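Local coordinates for protein ringhalexin (Hemachatus haemachatus, PDB 4ZQY) that acts as an anticoagulant three-finger toxin that inhibits activation of coagulation factor X by factor VIIa and is also weakly and irreversibly neurotoxic, at residues 1-5 and 21-25. Numbering follows the deposited sequence.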
ATOM      1  N   ARG A   1       5.614 -18.099  -9.787  1.00 60.23           N
ATOM      2  CA  ARG A   1       4.648 -17.046  -9.508  1.00 51.29           C
ATOM      3  C   ARG A   1       4.379 -16.281 -10.782  1.00 53.83           C
ATOM      4  O   ARG A   1       5.261 -16.082 -11.613  1.00 57.39           O
ATOM      5  CB  ARG A   1       5.161 -16.124  -8.403  1.00 74.01           C
ATOM      6  CG  ARG A   1       4.198 -15.011  -7.957  1.00 44.49           C
ATOM      7  CD  ARG A   1       2.836 -15.574  -7.542  1.00 61.62           C
ATOM      8  NE  ARG A   1       2.858 -16.654  -6.552  1.00 66.63           N
ATOM      9  CZ  ARG A   1       3.179 -16.542  -5.273  1.00 67.81           C
ATOM     10  NH1 ARG A   1       3.151 -17.617  -4.504  1.00 66.77           N
ATOM     11  NH2 ARG A   1       3.511 -15.370  -4.759  1.00100.10           N
ATOM     12  N   LEU A   2       3.118 -15.906 -10.940  1.00 49.02           N
ATOM     13  CA  LEU A   2       2.669 -15.128 -12.075  1.00 36.43           C
ATOM     14  C   LEU A   2       2.189 -13.769 -11.640  1.00 46.93           C
ATOM     15  O   LEU A   2       1.419 -13.644 -10.689  1.00 52.17           O
ATOM     16  CB  LEU A   2       1.526 -15.828 -12.803  1.00 50.93           C
ATOM     17  CG  LEU A   2       1.705 -17.164 -13.504  1.00 43.83           C
ATOM     18  CD1 LEU A   2       0.436 -17.455 -14.247  1.00 32.90           C
ATOM     19  CD2 LEU A   2       2.890 -17.140 -14.439  1.00 59.69           C
ATOM     20  N   CYS A   3       2.709 -12.753 -12.311  1.00 49.03           N
ATOM     21  CA  CYS A   3       2.371 -11.370 -12.033  1.00 44.01           C
ATOM     22  C   CYS A   3       1.829 -10.729 -13.286  1.00 52.87           C
ATOM     23  O   CYS A   3       1.965 -11.270 -14.380  1.00 44.80           O
ATOM     24  CB  CYS A   3       3.581 -10.600 -11.535  1.00 32.80           C
ATOM     25  SG  CYS A   3       4.223 -11.233 -10.003  1.00 50.13           S
ATOM     26  N   LEU A   4       1.206  -9.573 -13.103  1.00 44.81           N
ATOM     27  CA  LEU A   4       0.692  -8.798 -14.209  1.00 26.91           C
ATOM     28  C   LEU A   4       1.759  -7.819 -14.637  1.00 43.58           C
ATOM     29  O   LEU A   4       2.516  -7.313 -13.807  1.00 61.71           O
ATOM     30  CB  LEU A   4      -0.579  -8.069 -13.808  1.00 30.75           C
ATOM     31  CG  LEU A   4      -1.768  -8.956 -13.473  1.00 27.28           C
ATOM     32  CD1 LEU A   4      -2.922  -8.088 -13.018  1.00 25.78           C
ATOM     33  CD2 LEU A   4      -2.148  -9.756 -14.704  1.00 45.45           C
ATOM     34  N   SER A   5       1.825  -7.556 -15.936  1.00 35.54           N
ATOM     35  CA  SER A   5       2.758  -6.567 -16.447  1.00 43.68           C
ATOM     36  C   SER A   5       1.966  -5.312 -16.765  1.00 58.88           C
ATOM     37  O   SER A   5       2.468  -4.192 -16.638  1.00 48.15           O
ATOM     38  CB  SER A   5       3.450  -7.093 -17.690  1.00 41.21           C
ATOM     39  OG  SER A   5       4.107  -8.303 -17.366  1.00 79.32           O
ATOM     40  N   HIS A  21      11.520 -15.356  -6.934  1.00 76.66           N
ATOM     41  CA  HIS A  21      10.665 -14.183  -6.949  1.00 55.60           C
ATOM     42  C   HIS A  21       9.220 -14.642  -6.823  1.00 60.77           C
ATOM     43  O   HIS A  21       8.671 -15.218  -7.760  1.00 88.97           O
ATOM     44  CB  HIS A  21      10.880 -13.409  -8.238  1.00 49.07           C
ATOM     45  CG  HIS A  21      12.246 -12.818  -8.358  1.00 54.62           C
ATOM     46  ND1 HIS A  21      13.378 -13.588  -8.507  1.00 78.02           N
ATOM     47  CD2 HIS A  21      12.659 -11.530  -8.395  1.00 64.37           C
ATOM     48  CE1 HIS A  21      14.434 -12.799  -8.596  1.00 78.42           C
ATOM     49  NE2 HIS A  21      14.025 -11.545  -8.538  1.00 49.78           N
ATOM     50  N   ASN A  22       8.608 -14.402  -5.667  1.00 46.07           N
ATOM     51  CA  ASN A  22       7.257 -14.900  -5.407  1.00 64.46           C
ATOM     52  C   ASN A  22       6.314 -13.762  -5.045  1.00 64.40           C
ATOM     53  O   ASN A  22       5.161 -13.980  -4.680  1.00 54.33           O
ATOM     54  CB  ASN A  22       7.261 -15.958  -4.294  1.00 70.24           C
ATOM     55  CG  ASN A  22       8.007 -17.225  -4.686  1.00 90.46           C
ATOM     56  OD1 ASN A  22       7.522 -18.021  -5.496  1.00 94.18           O
ATOM     57  ND2 ASN A  22       9.179 -17.429  -4.100  1.00 80.25           N
ATOM     58  N   TYR A  23       6.802 -12.540  -5.204  1.00 46.87           N
ATOM     59  CA  TYR A  23       5.993 -11.352  -4.982  1.00 35.22           C
ATOM     60  C   TYR A  23       5.660 -10.677  -6.300  1.00 49.03           C
ATOM     61  O   TYR A  23       6.461 -10.690  -7.231  1.00 57.01           O
ATOM     62  CB  TYR A  23       6.731 -10.358  -4.087  1.00 47.80           C
ATOM     63  CG  TYR A  23       6.922 -10.829  -2.666  1.00 62.85           C
ATOM     64  CD1 TYR A  23       5.886 -10.786  -1.743  1.00 69.10           C
ATOM     65  CD2 TYR A  23       8.156 -11.310  -2.248  1.00 62.90           C
ATOM     66  CE1 TYR A  23       6.074 -11.214  -0.444  1.00 82.80           C
ATOM     67  CE2 TYR A  23       8.355 -11.738  -0.960  1.00 75.33           C
ATOM     68  CZ  TYR A  23       7.315 -11.689  -0.057  1.00 84.71           C
ATOM     69  OH  TYR A  23       7.529 -12.119   1.235  1.00 62.34           O
ATOM     70  N   CYS A  24       4.456 -10.128  -6.388  1.00 46.93           N
ATOM     71  CA  CYS A  24       4.091  -9.251  -7.487  1.00 26.95           C
ATOM     72  C   CYS A  24       3.987  -7.861  -6.894  1.00 31.71           C
ATOM     73  O   CYS A  24       3.526  -7.708  -5.769  1.00 56.50           O
ATOM     74  CB  CYS A  24       2.743  -9.635  -8.097  1.00 34.72           C
ATOM     75  SG  CYS A  24       2.580 -11.255  -8.834  1.00 36.70           S
ATOM     76  N   PHE A  25       4.440  -6.844  -7.611  1.00 34.74           N
ATOM     77  CA  PHE A  25       4.310  -5.498  -7.073  1.00 38.72           C
ATOM     78  C   PHE A  25       3.574  -4.607  -8.063  1.00 44.94           C
ATOM     79  O   PHE A  25       3.470  -4.933  -9.244  1.00 36.59           O
ATOM     80  CB  PHE A  25       5.666  -4.890  -6.728  1.00 37.28           C
ATOM     81  CG  PHE A  25       6.485  -4.541  -7.919  1.00 25.39           C
ATOM     82  CD1 PHE A  25       6.347  -3.304  -8.528  1.00 49.65           C
ATOM     83  CD2 PHE A  25       7.396  -5.436  -8.429  1.00 43.57           C
ATOM     84  CE1 PHE A  25       7.091  -2.979  -9.626  1.00 44.18           C
ATOM     85  CE2 PHE A  25       8.147  -5.111  -9.530  1.00 35.71           C
ATOM     86  CZ  PHE A  25       7.992  -3.883 -10.129  1.00 28.52           C
TER
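Two strand pieces that run almost exactly parallel, 2° apart, are joined here by a disulfide and not by backbone pairing. The bond Cys-3 to Cys-24 is one of the disulfides in the core of the three-finger toxin fold. It ties residues 2-4, in strand 2-7 of the two-stranded sheet of the first finger, to residues 23-25, the start of the middle strand 23-29 of the three-stranded sheet. The axes are 7.0 Å apart, and both cysteines point toward the opposite segment. Each has an m rotamer, and chi3 is -92°, close to the ideal for an unstrained disulfide.

The backbone groups find partners on other strands and loops. Cys-3 pairs with Glu-15 of the first finger. Tyr-23 pairs with Ala-43, which it faces together with Asn-22 in a classic beta bulge. Asn-64 bridges the two segments from the C-terminal tail: its side chain hydrogen-bonds Leu-4 N and Phe-25 O.

Cys-3 and Cys-24 are buried. Cys-17, Cys-42, Cys-58 and Cys-63 pack on this pair, giving the cystine-rich core from which the fingers extend. Arg-1 lies at the edge of the contact, with its CA-to-CB bond toward 21-25. The CG of Arg-1 approaches the disulfide, 4.2 Å from Cys-24 SG, and that sulfur sits 3.2 Å from Leu-2 O.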